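PDB 4F82: thioredoxin Reductase from Burkholderia cenocepacia, which probably reduces hydrogen peroxide and organic hydroperoxides to water and alcohols as a thiol-specific peroxidase of the Prx5 subfamily of peroxiredoxins. Local coordinates for residues His67-Leu78 with Phe162-Leu171; Met9-Pro17 with Met144-Leu154. All coordinates share one frame; numbering follows the deposited sequence.

Interaction 1 of 2, residues His67-Leu78 with Phe162-Leu171; sequences HVPGYVEHAEQL and FEVSDAASVL
The carbonyl oxygen of S165 is gripped twice by helix 61-80: H67 NE2 donates to it at 2.9 Å, and Y71 OH donates at 2.7 Å from the opposite face of the carbonyl plane. Both donors stand well out of that plane. With CG of H67 anti to the backbone N (chi1 -156°), its ring swings toward the loop, while ND1 on the other side bonds R141. S165 OG turns to E157. One water bridges the backbones, donating to H67 O and accepting from A167 N.

Among the rings, F162 presents its edge to the H67 face, F162 CE1 lying over the centre of the H67 ring with the planes at 54°. A167 CB makes two CH-pi contacts: it sits squarely over the Y71 ring, 3.5 Å from the centroid, and more obliquely over H74, at 4.0 Å. The H74 ring is steadied by ND1 bonding back to G70 O one turn earlier, an oxygen that also accepts H74 N.

The contact lays the short C-terminal helix 167-172 beside the helix of the predicted peroxidatic cysteine C63 in this thioredoxin-fold peroxiredoxin, their local axes inclined at 42°. D166 N-caps the shorter helix, accepting from S169 N.

At the far end L78 CD2 packs on L171 CD1 at 3.9 Å, an apolar contact, while the amide nitrogen Q77 NE2 lies against the methyl L171 CD2 at 3.5 Å.

Interaction 2 of 2, residues Met9-Pro17 with Met144-Leu154; sequences MIQVGDALP and MVIDGGVVKTL
The flat groups that meet here are peptides, not rings: G13 N reaches V151 O at 2.8 Å in the carbonyl plane. V151 N in turn donates to D14 O, and L16 N to G149 O at 2.8 Å. Two CH...O contacts add to these, V150 CA on D14 O and A15 CA on G149 O, around the single beta bridge of A15 with V150. G13 takes the third position of a type II turn from Q11 to D14, with a positive phi of 97°.

Side chains flank these bonds. I10 CG1 touches V151 CG2 at 3.8 Å, and its CG2 meets L154 CD2. V12 slides past L154 in the opposite direction, its CG1 3.4 Å from K152 O. On the buried side L16 forks: CD1 meets M144 CE at 3.7 Å, while CD2 rests on I146 CG2, the two side chains crossing at about a right angle. Residues 144-154 form a beta hairpin with a type I' turn from D147 to V150 and a classic bulge, K152 and T153 facing V145. The bonds across the contact are all backbone to backbone, so polar atoms fix the register of the N-terminal loop on the hairpin, while the aliphatic branches of I10, V12 and L16 add nonpolar packing.

How the interactions relate
The two contacts, with centres about 18 Å apart, both border strand 137-147, interaction 2 being built partly from it and from strand 150-156. Interaction 2 sets the N-terminal loop against this hairpin, with M144 and I146 facing L16. The neighbouring A143 and V145 instead turn to interaction 1: A143 touches Y71, S165 and V170, and V145 CG2 packs on V170 CG1 at 4.1 Å, joining the contacts directly. Strand 150-156 then leads on to helix 167-172. Only interaction 1 lies near the predicted active site, the H67 side chain being about 5 Å from that of C63; interaction 2 is remote from it.

Interaction 1 of 2, residues His67-Leu78 with Phe162-Leu171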
ATOM      1  N   HIS A  67     -10.024 -14.560   0.115  1.00 11.61           N
ATOM      2  CA  HIS A  67     -10.735 -13.832   1.165  1.00  9.65           C
ATOM      3  C   HIS A  67     -11.798 -12.819   0.664  1.00  9.52           C
ATOM      4  O   HIS A  67     -12.965 -12.927   1.061  1.00  6.29           O
ATOM      5  CB  HIS A  67      -9.763 -13.202   2.179  1.00  6.85           C
ATOM      6  CG  HIS A  67     -10.383 -12.950   3.514  1.00  5.98           C
ATOM      7  ND1 HIS A  67      -9.689 -12.388   4.567  1.00  5.88           N
ATOM      8  CD2 HIS A  67     -11.645 -13.183   3.963  1.00  6.03           C
ATOM      9  CE1 HIS A  67     -10.494 -12.310   5.621  1.00  5.87           C
ATOM     10  NE2 HIS A  67     -11.682 -12.784   5.283  1.00  5.95           N
ATOM     11  N   VAL A  68     -11.418 -11.867  -0.204  1.00  6.17           N
ATOM     12  CA  VAL A  68     -12.371 -10.921  -0.775  1.00 12.77           C
ATOM     13  C   VAL A  68     -13.385 -11.611  -1.716  1.00 11.28           C
ATOM     14  O   VAL A  68     -14.595 -11.304  -1.665  1.00  6.69           O
ATOM     15  CB  VAL A  68     -11.650  -9.699  -1.468  1.00  6.58           C
ATOM     16  CG1 VAL A  68     -12.653  -8.738  -2.088  1.00  6.61           C
ATOM     17  CG2 VAL A  68     -10.837  -8.944  -0.455  1.00  5.84           C
ATOM     18  N   PRO A  69     -12.922 -12.556  -2.559  1.00  6.85           N
ATOM     19  CA  PRO A  69     -13.931 -13.156  -3.447  1.00  7.31           C
ATOM     20  C   PRO A  69     -15.019 -13.952  -2.705  1.00  8.37           C
ATOM     21  O   PRO A  69     -16.172 -13.904  -3.134  1.00 12.55           O
ATOM     22  CB  PRO A  69     -13.117 -14.051  -4.367  1.00  7.64           C
ATOM     23  CG  PRO A  69     -11.775 -13.347  -4.439  1.00  7.37           C
ATOM     24  CD  PRO A  69     -11.547 -12.836  -3.024  1.00  6.89           C
ATOM     25  N   GLY A  70     -14.687 -14.620  -1.601  1.00  8.34           N
ATOM     26  CA  GLY A  70     -15.710 -15.279  -0.794  1.00  8.22           C
ATOM     27  C   GLY A  70     -16.786 -14.273  -0.349  1.00  9.29           C
ATOM     28  O   GLY A  70     -17.983 -14.570  -0.371  1.00 11.34           O
ATOM     29  N   TYR A  71     -16.374 -13.073   0.046  1.00  6.94           N
ATOM     30  CA  TYR A  71     -17.394 -12.087   0.422  1.00 12.61           C
ATOM     31  C   TYR A  71     -18.205 -11.549  -0.765  1.00 12.96           C
ATOM     32  O   TYR A  71     -19.416 -11.390  -0.658  1.00 10.56           O
ATOM     33  CB  TYR A  71     -16.785 -10.978   1.283  1.00  7.98           C
ATOM     34  CG  TYR A  71     -16.564 -11.459   2.704  1.00  9.02           C
ATOM     35  CD1 TYR A  71     -17.631 -11.471   3.619  1.00  9.00           C
ATOM     36  CD2 TYR A  71     -15.310 -11.933   3.124  1.00  7.89           C
ATOM     37  CE1 TYR A  71     -17.458 -11.927   4.925  1.00 10.90           C
ATOM     38  CE2 TYR A  71     -15.122 -12.399   4.450  1.00  6.18           C
ATOM     39  CZ  TYR A  71     -16.207 -12.403   5.325  1.00  9.02           C
ATOM     40  OH  TYR A  71     -16.063 -12.832   6.643  1.00  8.87           O
ATOM     41  N   VAL A  72     -17.548 -11.278  -1.893  1.00 15.17           N
ATOM     42  CA  VAL A  72     -18.289 -10.863  -3.096  1.00 11.51           C
ATOM     43  C   VAL A  72     -19.278 -11.967  -3.445  1.00 17.61           C
ATOM     44  O   VAL A  72     -20.457 -11.710  -3.749  1.00 15.81           O
ATOM     45  CB  VAL A  72     -17.302 -10.550  -4.258  1.00 19.43           C
ATOM     46  CG1 VAL A  72     -18.008 -10.427  -5.657  1.00 14.46           C
ATOM     47  CG2 VAL A  72     -16.480  -9.291  -3.908  1.00 13.37           C
ATOM     48  N   GLU A  73     -18.808 -13.207  -3.344  1.00 12.14           N
ATOM     49  CA  GLU A  73     -19.628 -14.360  -3.681  1.00 13.91           C
ATOM     50  C   GLU A  73     -20.815 -14.553  -2.740  1.00 15.15           C
ATOM     51  O   GLU A  73     -21.914 -14.932  -3.186  1.00 12.38           O
ATOM     52  CB  GLU A  73     -18.758 -15.624  -3.783  1.00 14.32           C
ATOM     53  CG  GLU A  73     -18.034 -15.695  -5.133  1.00 26.11           C
ATOM     54  CD  GLU A  73     -16.819 -16.619  -5.116  1.00 34.79           C
ATOM     55  OE1 GLU A  73     -16.800 -17.584  -4.313  1.00 37.17           O
ATOM     56  OE2 GLU A  73     -15.870 -16.372  -5.900  1.00 38.91           O
ATOM     57  N   HIS A  74     -20.602 -14.266  -1.452  1.00 10.45           N
ATOM     58  CA  HIS A  74     -21.641 -14.447  -0.438  1.00 12.34           C
ATOM     59  C   HIS A  74     -22.458 -13.177  -0.193  1.00 12.04           C
ATOM     60  O   HIS A  74     -23.327 -13.163   0.665  1.00 12.89           O
ATOM     61  CB  HIS A  74     -21.029 -14.875   0.918  1.00 14.66           C
ATOM     62  CG  HIS A  74     -20.664 -16.330   1.007  1.00 14.73           C
ATOM     63  ND1 HIS A  74     -19.575 -16.870   0.356  1.00 16.32           N
ATOM     64  CD2 HIS A  74     -21.220 -17.342   1.715  1.00 15.69           C
ATOM     65  CE1 HIS A  74     -19.491 -18.163   0.641  1.00 18.29           C
ATOM     66  NE2 HIS A  74     -20.472 -18.469   1.468  1.00 17.26           N
ATOM     67  N   ALA A  75     -22.185 -12.094  -0.919  1.00 12.08           N
ATOM     68  CA  ALA A  75     -22.776 -10.831  -0.490  1.00 10.75           C
ATOM     69  C   ALA A  75     -24.306 -10.872  -0.521  1.00 13.62           C
ATOM     70  O   ALA A  75     -24.959 -10.347   0.393  1.00 13.94           O
ATOM     71  CB  ALA A  75     -22.239  -9.676  -1.311  1.00 11.85           C
ATOM     72  N   GLU A  76     -24.885 -11.500  -1.551  1.00 15.65           N
ATOM     73  CA  GLU A  76     -26.355 -11.650  -1.624  1.00 10.95           C
ATOM     74  C   GLU A  76     -26.935 -12.410  -0.426  1.00 10.81           C
ATOM     75  O   GLU A  76     -27.926 -11.979   0.154  1.00 12.63           O
ATOM     76  CB  GLU A  76     -26.801 -12.312  -2.942  1.00 14.83           C
ATOM     77  N   GLN A  77     -26.321 -13.525  -0.036  1.00 13.83           N
ATOM     78  CA  GLN A  77     -26.826 -14.282   1.103  1.00 15.61           C
ATOM     79  C   GLN A  77     -26.677 -13.506   2.401  1.00 13.52           C
ATOM     80  O   GLN A  77     -27.584 -13.523   3.236  1.00 12.65           O
ATOM     81  CB  GLN A  77     -26.110 -15.624   1.241  1.00 14.37           C
ATOM     82  CG  GLN A  77     -26.243 -16.539   0.052  1.00 20.58           C
ATOM     83  CD  GLN A  77     -25.150 -17.584   0.055  1.00 26.10           C
ATOM     84  OE1 GLN A  77     -24.154 -17.458  -0.654  1.00 32.44           O
ATOM     85  NE2 GLN A  77     -25.321 -18.609   0.868  1.00 26.17           N
ATOM     86  N   LEU A  78     -25.559 -12.797   2.566  1.00  9.51           N
ATOM     87  CA  LEU A  78     -25.369 -12.033   3.812  1.00  8.08           C
ATOM     88  C   LEU A  78     -26.403 -10.929   3.880  1.00 10.16           C
ATOM     89  O   LEU A  78     -26.998 -10.737   4.920  1.00  9.13           O
ATOM     90  CB  LEU A  78     -23.923 -11.496   3.978  1.00  7.75           C
ATOM     91  CG  LEU A  78     -22.821 -12.542   4.182  1.00  7.70           C
ATOM     92  CD1 LEU A  78     -21.447 -12.006   3.821  1.00  7.76           C
ATOM     93  CD2 LEU A  78     -22.835 -13.061   5.625  1.00 13.14           C
ATOM     94  N   PHE A 162      -6.217 -18.940   8.055  1.00 12.66           N
ATOM     95  CA  PHE A 162      -7.450 -18.525   7.376  1.00 12.58           C
ATOM     96  C   PHE A 162      -8.532 -19.608   7.552  1.00 12.69           C
ATOM     97  O   PHE A 162      -8.975 -20.272   6.588  1.00 11.98           O
ATOM     98  CB  PHE A 162      -7.176 -18.235   5.886  1.00  7.83           C
ATOM     99  CG  PHE A 162      -8.373 -17.719   5.127  1.00  9.37           C
ATOM    100  CD1 PHE A 162      -9.184 -16.718   5.662  1.00  6.22           C
ATOM    101  CD2 PHE A 162      -8.673 -18.216   3.861  1.00  8.14           C
ATOM    102  CE1 PHE A 162     -10.286 -16.210   4.940  1.00  9.00           C
ATOM    103  CE2 PHE A 162      -9.757 -17.718   3.143  1.00  6.69           C
ATOM    104  CZ  PHE A 162     -10.565 -16.709   3.682  1.00  7.80           C
ATOM    105  N   GLU A 163      -8.947 -19.796   8.798  1.00 10.51           N
ATOM    106  CA  GLU A 163      -9.902 -20.851   9.133  1.00 10.92           C
ATOM    107  C   GLU A 163     -11.199 -20.306   9.743  1.00 12.21           C
ATOM    108  O   GLU A 163     -12.178 -21.051   9.870  1.00 14.52           O
ATOM    109  CB  GLU A 163      -9.253 -21.898  10.056  1.00 14.87           C
ATOM    110  N   VAL A 164     -11.252 -19.013  10.084  1.00 10.61           N
ATOM    111  CA  VAL A 164     -12.477 -18.492  10.769  1.00 10.02           C
ATOM    112  C   VAL A 164     -13.053 -17.169  10.245  1.00  6.56           C
ATOM    113  O   VAL A 164     -14.177 -16.768  10.651  1.00  7.69           O
ATOM    114  CB  VAL A 164     -12.239 -18.351  12.309  1.00  7.32           C
ATOM    115  CG1 VAL A 164     -11.876 -19.723  12.944  1.00 16.38           C
ATOM    116  CG2 VAL A 164     -11.104 -17.294  12.599  1.00 10.38           C
ATOM    117  N   SER A 165     -12.296 -16.456   9.385  1.00  6.24           N
ATOM    118  CA  SER A 165     -12.707 -15.098   8.939  1.00  5.85           C
ATOM    119  C   SER A 165     -13.272 -15.094   7.531  1.00  5.80           C
ATOM    120  O   SER A 165     -13.621 -14.037   6.996  1.00 12.74           O
ATOM    121  CB  SER A 165     -11.519 -14.125   8.979  1.00  5.59           C
ATOM    122  OG  SER A 165     -10.439 -14.605   8.145  1.00  5.64           O
ATOM    123  N   ASP A 166     -13.355 -16.266   6.914  1.00  6.11           N
ATOM    124  CA  ASP A 166     -13.943 -16.390   5.581  1.00  8.32           C
ATOM    125  C   ASP A 166     -15.467 -16.175   5.631  1.00 11.46           C
ATOM    126  O   ASP A 166     -16.104 -16.362   6.677  1.00 10.27           O
ATOM    127  CB  ASP A 166     -13.662 -17.791   5.041  1.00  6.65           C
ATOM    128  CG  ASP A 166     -14.280 -18.872   5.912  1.00  9.50           C
ATOM    129  OD1 ASP A 166     -13.796 -19.077   7.065  1.00  7.59           O
ATOM    130  OD2 ASP A 166     -15.254 -19.511   5.442  1.00  8.33           O
ATOM    131  N   ALA A 167     -16.044 -15.812   4.496  1.00  6.30           N
ATOM    132  CA  ALA A 167     -17.485 -15.483   4.424  1.00 10.50           C
ATOM    133  C   ALA A 167     -18.364 -16.667   4.827  1.00  9.54           C
ATOM    134  O   ALA A 167     -19.358 -16.481   5.566  1.00  9.50           O
ATOM    135  CB  ALA A 167     -17.856 -14.992   3.016  1.00  7.96           C
ATOM    136  N   ALA A 168     -18.010 -17.883   4.390  1.00  7.75           N
ATOM    137  CA  ALA A 168     -18.784 -19.072   4.824  1.00  9.01           C
ATOM    138  C   ALA A 168     -18.931 -19.183   6.347  1.00  8.88           C
ATOM    139  O   ALA A 168     -20.040 -19.420   6.853  1.00  8.82           O
ATOM    140  CB  ALA A 168     -18.190 -20.372   4.271  1.00  8.33           C
ATOM    141  N   SER A 169     -17.828 -19.020   7.080  1.00  7.51           N
ATOM    142  CA  SER A 169     -17.853 -19.089   8.532  1.00  9.55           C
ATOM    143  C   SER A 169     -18.720 -17.989   9.135  1.00  9.15           C
ATOM    144  O   SER A 169     -19.433 -18.234  10.093  1.00  7.83           O
ATOM    145  CB  SER A 169     -16.457 -18.975   9.128  1.00  9.92           C
ATOM    146  OG  SER A 169     -15.630 -20.019   8.661  1.00 12.52           O
ATOM    147  N   VAL A 170     -18.620 -16.779   8.600  1.00  9.44           N
ATOM    148  CA  VAL A 170     -19.430 -15.682   9.087  1.00  8.34           C
ATOM    149  C   VAL A 170     -20.926 -15.926   8.893  1.00  7.22           C
ATOM    150  O   VAL A 170     -21.736 -15.737   9.823  1.00  7.78           O
ATOM    151  CB  VAL A 170     -18.971 -14.371   8.443  1.00 12.98           C
ATOM    152  CG1 VAL A 170     -19.982 -13.282   8.724  1.00 15.85           C
ATOM    153  CG2 VAL A 170     -17.632 -14.014   9.015  1.00 16.37           C
ATOM    154  N   LEU A 171     -21.314 -16.383   7.703  1.00  7.39           N
ATOM    155  CA  LEU A 171     -22.711 -16.667   7.441  1.00  7.84           C
ATOM    156  C   LEU A 171     -23.198 -17.733   8.423  1.00 12.87           C
ATOM    157  O   LEU A 171     -24.319 -17.630   8.967  1.00  8.67           O
ATOM    158  CB  LEU A 171     -22.891 -17.155   5.988  1.00 10.32           C
ATOM    159  CG  LEU A 171     -24.345 -17.431   5.575  1.00 14.09           C
ATOM    160  CD1 LEU A 171     -25.183 -16.160   5.720  1.00 14.26           C
ATOM    161  CD2 LEU A 171     -24.409 -17.993   4.160  1.00 12.95           C
TER
HETATM  162  O   HOH W   1     -14.052 -15.169   2.386  1.00 10.41           O

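Interaction 2 of 2, residues Met9-Pro17 with Met144-Leu154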
ATOM      1  N   MET A   9      -6.569  -5.848  22.680  1.00 11.25           N
ATOM      2  CA  MET A   9      -7.418  -6.337  21.605  1.00 11.17           C
ATOM      3  C   MET A   9      -8.912  -6.195  21.904  1.00 10.69           C
ATOM      4  O   MET A   9      -9.369  -6.518  23.000  1.00 12.63           O
ATOM      5  CB  MET A   9      -7.074  -7.800  21.247  1.00 11.39           C
ATOM      6  CG  MET A   9      -7.726  -8.264  19.944  1.00 14.48           C
ATOM      7  SD  MET A   9      -7.356  -9.984  19.548  1.00 20.28           S
ATOM      8  CE  MET A   9      -5.559  -9.907  19.484  1.00 17.41           C
ATOM      9  N   ILE A  10      -9.667  -5.731  20.904  1.00 16.34           N
ATOM     10  CA  ILE A  10     -11.112  -5.580  21.026  1.00 11.42           C
ATOM     11  C   ILE A  10     -11.726  -6.932  21.359  1.00 11.09           C
ATOM     12  O   ILE A  10     -11.143  -7.975  21.049  1.00 11.21           O
ATOM     13  CB  ILE A  10     -11.709  -4.984  19.732  1.00 12.83           C
ATOM     14  CG1 ILE A  10     -13.176  -4.603  19.915  1.00 13.44           C
ATOM     15  CG2 ILE A  10     -11.511  -5.929  18.548  1.00 15.27           C
ATOM     16  CD1 ILE A  10     -13.502  -3.234  19.442  1.00 17.49           C
ATOM     17  N   GLN A  11     -12.884  -6.912  22.017  1.00 10.42           N
ATOM     18  CA  GLN A  11     -13.589  -8.131  22.451  1.00 12.37           C
ATOM     19  C   GLN A  11     -15.068  -8.069  22.111  1.00 14.56           C
ATOM     20  O   GLN A  11     -15.621  -6.991  21.930  1.00  9.52           O
ATOM     21  CB  GLN A  11     -13.455  -8.349  23.979  1.00 16.65           C
ATOM     22  CG  GLN A  11     -12.016  -8.637  24.450  1.00 16.10           C
ATOM     23  CD  GLN A  11     -11.885  -8.898  25.940  1.00 23.15           C
ATOM     24  OE1 GLN A  11     -12.863  -9.181  26.633  1.00 26.60           O
ATOM     25  NE2 GLN A  11     -10.657  -8.821  26.439  1.00 22.30           N
ATOM     26  N   VAL A  12     -15.701  -9.238  22.030  1.00 14.42           N
ATOM     27  CA  VAL A  12     -17.147  -9.317  21.888  1.00 15.51           C
ATOM     28  C   VAL A  12     -17.788  -8.441  22.978  1.00 15.73           C
ATOM     29  O   VAL A  12     -17.348  -8.464  24.133  1.00 10.85           O
ATOM     30  CB  VAL A  12     -17.630 -10.792  21.991  1.00 14.79           C
ATOM     31  CG1 VAL A  12     -19.145 -10.877  21.864  1.00 13.39           C
ATOM     32  CG2 VAL A  12     -16.983 -11.618  20.905  1.00 16.31           C
ATOM     33  N   GLY A  13     -18.773  -7.626  22.597  1.00 16.98           N
ATOM     34  CA  GLY A  13     -19.478  -6.787  23.548  1.00 13.50           C
ATOM     35  C   GLY A  13     -18.954  -5.356  23.600  1.00 10.69           C
ATOM     36  O   GLY A  13     -19.624  -4.478  24.106  1.00 11.43           O
ATOM     37  N   ASP A  14     -17.762  -5.122  23.082  1.00 10.27           N
ATOM     38  CA  ASP A  14     -17.149  -3.783  23.105  1.00 10.26           C
ATOM     39  C   ASP A  14     -17.833  -2.868  22.103  1.00 12.49           C
ATOM     40  O   ASP A  14     -18.248  -3.319  21.044  1.00  9.42           O
ATOM     41  CB  ASP A  14     -15.670  -3.883  22.690  1.00 12.60           C
ATOM     42  CG  ASP A  14     -14.767  -4.275  23.839  1.00 17.74           C
ATOM     43  OD1 ASP A  14     -15.277  -4.681  24.910  1.00 20.42           O
ATOM     44  OD2 ASP A  14     -13.538  -4.189  23.656  1.00 20.15           O
ATOM     45  N   ALA A  15     -17.921  -1.577  22.420  1.00 12.78           N
ATOM     46  CA  ALA A  15     -18.251  -0.568  21.408  1.00 16.13           C
ATOM     47  C   ALA A  15     -17.132  -0.485  20.361  1.00 13.93           C
ATOM     48  O   ALA A  15     -15.946  -0.482  20.702  1.00 14.84           O
ATOM     49  CB  ALA A  15     -18.435   0.784  22.073  1.00 18.57           C
ATOM     50  N   LEU A  16     -17.490  -0.414  19.084  1.00 13.14           N
ATOM     51  CA  LEU A  16     -16.494  -0.188  18.033  1.00 14.08           C
ATOM     52  C   LEU A  16     -15.852   1.208  18.209  1.00 13.68           C
ATOM     53  O   LEU A  16     -16.571   2.210  18.367  1.00 16.14           O
ATOM     54  CB  LEU A  16     -17.200  -0.300  16.672  1.00 13.85           C
ATOM     55  CG  LEU A  16     -16.462  -0.593  15.382  1.00 13.77           C
ATOM     56  CD1 LEU A  16     -15.744  -1.938  15.531  1.00 11.41           C
ATOM     57  CD2 LEU A  16     -17.443  -0.593  14.170  1.00  7.15           C
ATOM     58  N   PRO A  17     -14.506   1.290  18.233  1.00 13.86           N
ATOM     59  CA  PRO A  17     -13.876   2.620  18.339  1.00 14.86           C
ATOM     60  C   PRO A  17     -14.054   3.446  17.070  1.00 15.37           C
ATOM     61  O   PRO A  17     -14.246   2.879  15.975  1.00 12.40           O
ATOM     62  CB  PRO A  17     -12.389   2.303  18.550  1.00 14.72           C
ATOM     63  CG  PRO A  17     -12.209   0.923  17.936  1.00 12.40           C
ATOM     64  CD  PRO A  17     -13.514   0.205  18.264  1.00  9.28           C
ATOM     65  N   MET A 144     -15.574  -9.489  11.962  1.00  6.70           N
ATOM     66  CA  MET A 144     -16.509  -9.184  13.042  1.00  6.69           C
ATOM     67  C   MET A 144     -17.847  -8.701  12.518  1.00  7.76           C
ATOM     68  O   MET A 144     -17.946  -8.131  11.422  1.00  7.30           O
ATOM     69  CB  MET A 144     -15.911  -8.145  13.994  1.00  6.95           C
ATOM     70  CG  MET A 144     -15.430  -6.867  13.330  1.00  9.41           C
ATOM     71  SD  MET A 144     -14.548  -5.862  14.550  1.00 12.62           S
ATOM     72  CE  MET A 144     -14.059  -4.485  13.499  1.00 19.91           C
ATOM     73  N   VAL A 145     -18.891  -8.952  13.306  1.00  8.99           N
ATOM     74  CA  VAL A 145     -20.219  -8.474  12.981  1.00  7.43           C
ATOM     75  C   VAL A 145     -20.584  -7.441  14.057  1.00  6.71           C
ATOM     76  O   VAL A 145     -20.396  -7.655  15.277  1.00 11.80           O
ATOM     77  CB  VAL A 145     -21.247  -9.629  12.950  1.00  7.74           C
ATOM     78  CG1 VAL A 145     -22.615  -9.086  12.690  1.00  9.01           C
ATOM     79  CG2 VAL A 145     -20.815 -10.696  11.860  1.00  6.53           C
ATOM     80  N   ILE A 146     -21.089  -6.311  13.566  1.00 11.27           N
ATOM     81  CA  ILE A 146     -21.354  -5.133  14.374  0.95  9.46           C
ATOM     82  C   ILE A 146     -22.815  -4.788  14.268  1.00 11.61           C
ATOM     83  O   ILE A 146     -23.379  -4.789  13.171  1.00  7.85           O
ATOM     84  CB  ILE A 146     -20.558  -3.932  13.839  0.95  6.74           C
ATOM     85  CG1 ILE A 146     -19.107  -4.374  13.552  0.95  9.98           C
ATOM     86  CG2 ILE A 146     -20.691  -2.707  14.798  0.95 12.86           C
ATOM     87  CD1 ILE A 146     -18.355  -4.841  14.786  0.95  6.48           C
ATOM     88  N   ASP A 147     -23.435  -4.515  15.400  1.00  7.91           N
ATOM     89  CA  ASP A 147     -24.854  -4.168  15.423  1.00  8.39           C
ATOM     90  C   ASP A 147     -24.984  -3.277  16.629  1.00 14.35           C
ATOM     91  O   ASP A 147     -24.427  -3.590  17.694  1.00 11.45           O
ATOM     92  CB  ASP A 147     -25.685  -5.455  15.561  1.00 11.71           C
ATOM     93  CG  ASP A 147     -27.138  -5.277  15.159  1.00 16.87           C
ATOM     94  OD1 ASP A 147     -27.558  -4.145  14.781  1.00 16.84           O
ATOM     95  OD2 ASP A 147     -27.874  -6.301  15.242  1.00 15.67           O
ATOM     96  N   GLY A 148     -25.688  -2.157  16.461  1.00 18.19           N
ATOM     97  CA  GLY A 148     -25.820  -1.178  17.525  1.00 17.83           C
ATOM     98  C   GLY A 148     -24.477  -0.597  17.937  1.00 13.06           C
ATOM     99  O   GLY A 148     -24.292  -0.205  19.095  1.00 16.98           O
ATOM    100  N   GLY A 149     -23.536  -0.531  17.001  1.00 13.93           N
ATOM    101  CA  GLY A 149     -22.223   0.022  17.314  1.00 14.96           C
ATOM    102  C   GLY A 149     -21.323  -0.872  18.156  1.00 13.54           C
ATOM    103  O   GLY A 149     -20.206  -0.469  18.526  1.00 12.03           O
ATOM    104  N   VAL A 150     -21.795  -2.089  18.444  1.00 11.45           N
ATOM    105  CA  VAL A 150     -21.095  -3.033  19.325  1.00 12.88           C
ATOM    106  C   VAL A 150     -20.641  -4.276  18.572  1.00 13.49           C
ATOM    107  O   VAL A 150     -21.334  -4.740  17.652  1.00 11.79           O
ATOM    108  CB  VAL A 150     -22.071  -3.434  20.445  1.00 14.91           C
ATOM    109  CG1 VAL A 150     -21.504  -4.490  21.350  1.00 16.16           C
ATOM    110  CG2 VAL A 150     -22.476  -2.187  21.242  1.00 15.87           C
ATOM    111  N   VAL A 151     -19.474  -4.814  18.929  1.00 12.44           N
ATOM    112  CA  VAL A 151     -18.995  -6.106  18.403  1.00  7.77           C
ATOM    113  C   VAL A 151     -19.906  -7.279  18.870  1.00 11.32           C
ATOM    114  O   VAL A 151     -19.969  -7.592  20.086  1.00 13.02           O
ATOM    115  CB  VAL A 151     -17.546  -6.377  18.889  1.00  9.18           C
ATOM    116  CG1 VAL A 151     -16.963  -7.630  18.241  1.00  7.36           C
ATOM    117  CG2 VAL A 151     -16.647  -5.171  18.583  1.00 10.75           C
ATOM    118  N   LYS A 152     -20.634  -7.915  17.946  1.00  7.93           N
ATOM    119  CA  LYS A 152     -21.476  -9.052  18.365  1.00  8.32           C
ATOM    120  C   LYS A 152     -20.742 -10.391  18.233  1.00  9.77           C
ATOM    121  O   LYS A 152     -20.965 -11.308  19.025  1.00 12.80           O
ATOM    122  CB  LYS A 152     -22.805  -9.104  17.590  1.00  8.40           C
ATOM    123  CG  LYS A 152     -23.559  -7.769  17.538  1.00  8.55           C
ATOM    124  CD  LYS A 152     -23.996  -7.330  18.921  1.00 16.64           C
ATOM    125  CE  LYS A 152     -25.370  -7.828  19.222  1.00 18.54           C
ATOM    126  NZ  LYS A 152     -25.921  -6.903  20.241  1.00 21.97           N
ATOM    127  N   THR A 153     -19.885 -10.512  17.220  1.00  8.93           N
ATOM    128  CA  THR A 153     -19.023 -11.699  17.110  1.00  7.58           C
ATOM    129  C   THR A 153     -17.675 -11.257  16.629  1.00 11.37           C
ATOM    130  O   THR A 153     -17.547 -10.233  15.931  1.00  8.42           O
ATOM    131  CB  THR A 153     -19.577 -12.808  16.155  1.00 12.76           C
ATOM    132  OG1 THR A 153     -19.714 -12.296  14.824  1.00 10.55           O
ATOM    133  CG2 THR A 153     -20.931 -13.363  16.648  1.00 16.02           C
ATOM    134  N   LEU A 154     -16.653 -12.001  16.999  1.00  8.85           N
ATOM    135  CA  LEU A 154     -15.334 -11.641  16.576  1.00 12.31           C
ATOM    136  C   LEU A 154     -14.584 -12.931  16.259  1.00 15.39           C
ATOM    137  O   LEU A 154     -14.655 -13.923  17.012  1.00 13.37           O
ATOM    138  CB  LEU A 154     -14.656 -10.811  17.664  1.00 10.65           C
ATOM    139  CG  LEU A 154     -13.212 -10.383  17.414  1.00 11.92           C
ATOM    140  CD1 LEU A 154     -13.082  -9.404  16.263  1.00  9.60           C
ATOM    141  CD2 LEU A 154     -12.663  -9.797  18.710  1.00 15.06           C
TER